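Local structure of structure-specific endonuclease subunit slx1 (Schizosaccharomyces pombe, 4ZDT) at residues N7-C12 and I30-C35; N21-D26 and R59-R64. The protein nicks branched DNA close to junctions with single-stranded DNA as catalytic subunit of the slx1-slx4 endonuclease, this piece being the zinc-binding RING finger domain of slx1. One frame throughout, in Å; residues are numbered along the deposited sequence.

How the contacts relate
Both contacts belong to the one small RING finger domain: contact 1 holds three ligands of one zinc ion, contact 2 one ligand of the other. Along the chain their segments alternate: 7-12 of contact 1, 21-26 of contact 2, 30-35 of contact 1, then 59-64 of contact 2. This follows the cross-brace order of RING fingers, in which successive ligand pairs go to alternate metals; 59-64 comes just after the last pair, Cys54 and Cys57. The centres of the two contacts are about 15 Å apart, on opposite sides of the chain's centre. They still touch, Ile30 packing on Asn21 across the strand pair 20-21 and 30-31, and Leu33 meeting Trp63. Leu33 and Trp63 both also contact the slx4 chain, so the interface with the partner subunit reaches both contacts.

Contact 1 of 2, residues N7-C12 and I30-C35; sequences NLCYEC and INHLTC. With ZN (zinc ion), chain E.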
# COMPACT_ATOMS: atom_id res chain seq x y z
N ASN A 7 4.16 -5.96 15.21
CA ASN A 7 5.41 -6.71 15.35
C ASN A 7 6.57 -6.20 14.50
O ASN A 7 7.60 -6.87 14.40
CB ASN A 7 5.16 -8.19 15.07
CG ASN A 7 4.94 -8.48 13.60
OD1 ASN A 7 4.61 -7.58 12.82
ND2 ASN A 7 5.12 -9.73 13.20
N LEU A 8 6.42 -5.03 13.89
CA LEU A 8 7.51 -4.47 13.09
C LEU A 8 7.94 -3.08 13.55
O LEU A 8 9.11 -2.72 13.41
CB LEU A 8 7.12 -4.45 11.60
CG LEU A 8 6.83 -5.81 10.93
CD1 LEU A 8 6.21 -5.64 9.54
CD2 LEU A 8 8.09 -6.68 10.86
N CYS A 9 6.98 -2.29 14.07
CA CYS A 9 7.25 -0.92 14.51
C CYS A 9 7.00 -0.70 16.01
O CYS A 9 7.34 0.36 16.56
CB CYS A 9 6.43 0.08 13.70
SG CYS A 9 4.76 0.31 14.30
N TYR A 10 6.38 -1.70 16.65
CA TYR A 10 6.17 -1.74 18.10
C TYR A 10 5.20 -0.70 18.67
O TYR A 10 5.04 -0.60 19.90
CB TYR A 10 7.52 -1.73 18.87
CG TYR A 10 8.53 -2.67 18.25
CD1 TYR A 10 8.32 -4.05 18.25
CD2 TYR A 10 9.69 -2.17 17.65
CE1 TYR A 10 9.24 -4.91 17.65
CE2 TYR A 10 10.62 -3.03 17.06
CZ TYR A 10 10.38 -4.39 17.07
OH TYR A 10 11.29 -5.26 16.49
N GLU A 11 4.55 0.06 17.79
CA GLU A 11 3.47 0.95 18.20
C GLU A 11 2.19 0.14 18.35
O GLU A 11 2.05 -0.94 17.75
CB GLU A 11 3.24 2.10 17.20
CG GLU A 11 4.49 2.88 16.81
CD GLU A 11 5.13 3.62 17.98
OE1 GLU A 11 4.39 4.22 18.79
OE2 GLU A 11 6.38 3.61 18.07
N CYS A 12 1.27 0.65 19.16
CA CYS A 12 0.01 -0.03 19.39
C CYS A 12 -0.89 0.06 18.17
O CYS A 12 -0.85 1.04 17.43
CB CYS A 12 -0.69 0.51 20.64
SG CYS A 12 -0.05 -0.04 22.24
N ILE A 30 1.10 -10.41 13.80
CA ILE A 30 0.22 -9.26 13.62
C ILE A 30 1.05 -7.98 13.39
O ILE A 30 2.07 -7.76 14.05
CB ILE A 30 -0.81 -9.12 14.78
CG1 ILE A 30 -1.77 -10.33 14.77
CG2 ILE A 30 -1.65 -7.84 14.62
CD1 ILE A 30 -2.64 -10.49 16.02
N ASN A 31 0.60 -7.14 12.46
CA ASN A 31 1.30 -5.89 12.17
C ASN A 31 0.47 -4.92 11.33
O ASN A 31 -0.50 -5.31 10.68
CB ASN A 31 2.63 -6.18 11.48
CG ASN A 31 2.55 -7.35 10.51
OD1 ASN A 31 1.71 -7.37 9.61
ND2 ASN A 31 3.42 -8.34 10.70
N HIS A 32 0.87 -3.65 11.34
CA HIS A 32 0.19 -2.61 10.56
C HIS A 32 0.30 -3.00 9.09
O HIS A 32 1.34 -3.50 8.67
CB HIS A 32 0.87 -1.24 10.70
CG HIS A 32 0.66 -0.58 12.02
ND1 HIS A 32 1.67 -0.45 12.96
CD2 HIS A 32 -0.43 0.03 12.55
CE1 HIS A 32 1.19 0.20 14.01
NE2 HIS A 32 -0.07 0.50 13.79
N LEU A 33 -0.75 -2.75 8.32
CA LEU A 33 -0.71 -2.97 6.86
C LEU A 33 0.47 -2.26 6.23
O LEU A 33 1.21 -2.86 5.47
CB LEU A 33 -2.00 -2.50 6.19
CG LEU A 33 -3.28 -3.25 6.54
CD1 LEU A 33 -4.50 -2.50 6.01
CD2 LEU A 33 -3.21 -4.67 5.92
N THR A 34 0.63 -0.96 6.55
CA THR A 34 1.70 -0.19 5.93
C THR A 34 3.07 -0.71 6.34
O THR A 34 3.96 -0.82 5.50
CB THR A 34 1.58 1.33 6.20
OG1 THR A 34 1.45 1.55 7.61
CG2 THR A 34 0.35 1.86 5.52
N CYS A 35 3.24 -1.07 7.62
CA CYS A 35 4.50 -1.66 8.06
C CYS A 35 4.87 -2.93 7.30
O CYS A 35 5.98 -3.07 6.79
CB CYS A 35 4.50 -1.95 9.58
SG CYS A 35 4.43 -0.44 10.56
ZN ZN E . 3.61 -1.00 12.62
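Cys9, His32 and Cys35 point at one zinc ion from two segments, and Cys6 completes this three-cysteine, one-histidine site of the RING finger. Histidine gives the metal a ring nitrogen: His32 binds through ND1, 2.0 Å from ZN, and because both residues bind the same ion Cys9 SG lies at the ring edge, near its plane. Cys35 SG comes from the helix and lies 3.8 Å from Cys9 CB. A thiolate suits zinc, and Cys9 SG also accepts a hydrogen bond from Glu11 N, which would probably spread some of its negative charge. Where the loop meets strand 30-31, Asn7 and Asn31 cross obliquely, their amide planes 34° apart. Asparagine suits both places, one amide offering an acceptor and the other a donor: Asn31 ND2 donates to a lone pair of Asn7 OD1 at 2.5 Å. Asn7 CG sits in the crowded position between N and the carbonyl carbon (chi1 72°); Asn7 N donates to Ile30 O at 3.0 Å, while Asn7 OD1 is crowded to 2.8 Å from Ile30 O, a second acceptor. Leu8 lays its CD1 against Cys35. Loop 7-12 thus rests against strand 30-31, paired with strand 20-21, and on helix 33-40, where Leu8 packs on Leu36 and Ser39.

Contact 2 of 2, residues N21-D26 and R59-R64; sequences NCPFTD and RVLRWR. With ZN (zinc ion), chain F.
At the four-cysteine zinc site of the RING finger, the loop carrying Cys22 packs against Arg59, just before strand 60-62, and Leu61 within it. Cys22 holds its SG anti to the backbone N and binds the metal with SG 2.3 Å from ZN; Cys27, Cys54 and Cys57 complete the site. Arg59 is extended from CG to NE, then turned at chi4 (97°) so that the guanidinium lies flat on one face of Phe24. The planes are 6° apart and Arg59 CZ is 3.9 Å from the Phe24 ring centroid, a cation-pi contact, while Arg59 CD makes a CH-pi contact over the same face. Phe24 suits this place because its pi face attracts the cationic guanidinium and also accepts the CD methylene. Asp26, its CG in the crowded position (chi1 67°), turns its carboxylate nearly coplanar with the guanidinium and is gripped end-on through its syn lone pairs, Arg59 NH1 to Asp26 OD1 at 3.0 Å and Arg59 NH2 to Asp26 OD2 at 2.8 Å. An alanine in place of Arg59 would lose the stack and the salt bridge, and would probably leave Phe24 and Asp26 less firmly held. Leu61, branched and apolar, brings CD1 to the edge of the Phe24 ring and to 3.8 Å from Pro23 CD.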
# COMPACT_ATOMS: atom_id res chain seq x y z
N ASN A 21 -2.47 -9.94 9.45
CA ASN A 21 -2.11 -11.11 10.23
C ASN A 21 -1.78 -12.30 9.33
O ASN A 21 -2.48 -12.56 8.34
CB ASN A 21 -3.19 -11.49 11.25
CG ASN A 21 -4.36 -12.19 10.62
OD1 ASN A 21 -5.17 -11.57 9.92
ND2 ASN A 21 -4.45 -13.51 10.83
N CYS A 22 -0.71 -13.00 9.68
CA CYS A 22 -0.39 -14.26 9.03
C CYS A 22 -1.58 -15.19 9.26
O CYS A 22 -2.03 -15.35 10.39
CB CYS A 22 0.89 -14.84 9.62
SG CYS A 22 1.44 -16.37 8.84
N PRO A 23 -2.10 -15.79 8.17
CA PRO A 23 -3.34 -16.56 8.27
C PRO A 23 -3.18 -17.90 8.98
O PRO A 23 -4.18 -18.57 9.18
CB PRO A 23 -3.75 -16.78 6.79
CG PRO A 23 -2.43 -16.79 6.04
CD PRO A 23 -1.53 -15.79 6.80
N PHE A 24 -1.96 -18.29 9.33
CA PHE A 24 -1.74 -19.55 10.03
C PHE A 24 -1.78 -19.31 11.55
O PHE A 24 -1.00 -18.53 12.08
CB PHE A 24 -0.44 -20.23 9.58
CG PHE A 24 -0.49 -20.68 8.13
CD1 PHE A 24 -0.14 -19.80 7.10
CD2 PHE A 24 -0.98 -21.94 7.80
CE1 PHE A 24 -0.21 -20.22 5.73
CE2 PHE A 24 -1.08 -22.36 6.44
CZ PHE A 24 -0.69 -21.49 5.42
N THR A 25 -2.70 -19.98 12.21
CA THR A 25 -2.90 -19.82 13.66
C THR A 25 -1.64 -20.21 14.43
O THR A 25 -1.38 -19.66 15.51
CB THR A 25 -4.12 -20.59 14.13
OG1 THR A 25 -5.21 -20.23 13.29
CG2 THR A 25 -4.49 -20.23 15.57
N ASP A 26 -0.82 -21.11 13.87
CA ASP A 26 0.43 -21.50 14.52
C ASP A 26 1.43 -20.36 14.54
O ASP A 26 2.44 -20.45 15.23
CB ASP A 26 1.05 -22.79 13.92
CG ASP A 26 1.55 -22.63 12.46
OD1 ASP A 26 2.07 -21.55 12.09
OD2 ASP A 26 1.46 -23.62 11.70
N ARG A 59 7.05 -18.52 6.15
CA ARG A 59 6.32 -18.93 4.94
C ARG A 59 6.32 -17.76 3.95
O ARG A 59 6.34 -16.60 4.37
CB ARG A 59 4.88 -19.32 5.26
CG ARG A 59 4.70 -20.60 6.12
CD ARG A 59 3.23 -20.74 6.48
NE ARG A 59 2.86 -21.97 7.20
CZ ARG A 59 2.72 -22.06 8.52
NH1 ARG A 59 2.96 -20.99 9.30
NH2 ARG A 59 2.35 -23.21 9.06
N VAL A 60 6.30 -18.06 2.65
CA VAL A 60 6.25 -16.99 1.62
C VAL A 60 4.87 -17.01 1.01
O VAL A 60 4.51 -17.96 0.30
CB VAL A 60 7.33 -17.16 0.54
CG1 VAL A 60 7.19 -16.10 -0.54
CG2 VAL A 60 8.72 -17.08 1.17
N LEU A 61 4.11 -15.96 1.29
CA LEU A 61 2.69 -15.93 0.96
C LEU A 61 2.39 -14.72 0.10
O LEU A 61 3.18 -13.79 0.06
CB LEU A 61 1.84 -15.88 2.23
CG LEU A 61 2.15 -16.99 3.25
CD1 LEU A 61 1.38 -16.70 4.52
CD2 LEU A 61 1.79 -18.37 2.69
N ARG A 62 1.24 -14.74 -0.58
CA ARG A 62 0.81 -13.60 -1.40
C ARG A 62 0.19 -12.57 -0.47
O ARG A 62 -0.33 -12.92 0.60
CB ARG A 62 -0.21 -14.06 -2.43
CG ARG A 62 0.39 -14.94 -3.51
CD ARG A 62 -0.65 -15.64 -4.39
NE ARG A 62 0.06 -16.46 -5.38
CZ ARG A 62 -0.50 -17.03 -6.47
NH1 ARG A 62 -1.79 -16.88 -6.72
NH2 ARG A 62 0.25 -17.74 -7.30
N TRP A 63 0.21 -11.31 -0.91
CA TRP A 63 -0.25 -10.19 -0.10
C TRP A 63 -1.63 -10.44 0.47
O TRP A 63 -1.89 -10.19 1.65
CB TRP A 63 -0.25 -8.89 -0.94
CG TRP A 63 -0.73 -7.69 -0.15
CD1 TRP A 63 -1.87 -6.95 -0.37
CD2 TRP A 63 -0.12 -7.15 1.02
NE1 TRP A 63 -1.99 -5.96 0.59
CE2 TRP A 63 -0.92 -6.06 1.45
CE3 TRP A 63 1.03 -7.47 1.75
CZ2 TRP A 63 -0.61 -5.30 2.59
CZ3 TRP A 63 1.35 -6.69 2.89
CH2 TRP A 63 0.53 -5.63 3.28
N ARG A 64 -2.53 -10.92 -0.38
CA ARG A 64 -3.92 -11.15 0.02
C ARG A 64 -4.05 -12.02 1.27
O ARG A 64 -4.92 -11.78 2.11
CB ARG A 64 -4.71 -11.77 -1.13
CG ARG A 64 -6.21 -11.49 -1.08
CD ARG A 64 -6.89 -11.90 -2.37
NE ARG A 64 -6.76 -10.89 -3.42
CZ ARG A 64 -7.51 -9.79 -3.50
NH1 ARG A 64 -8.46 -9.57 -2.60
NH2 ARG A 64 -7.32 -8.92 -4.48
ZN ZN F . 3.54 -16.37 9.71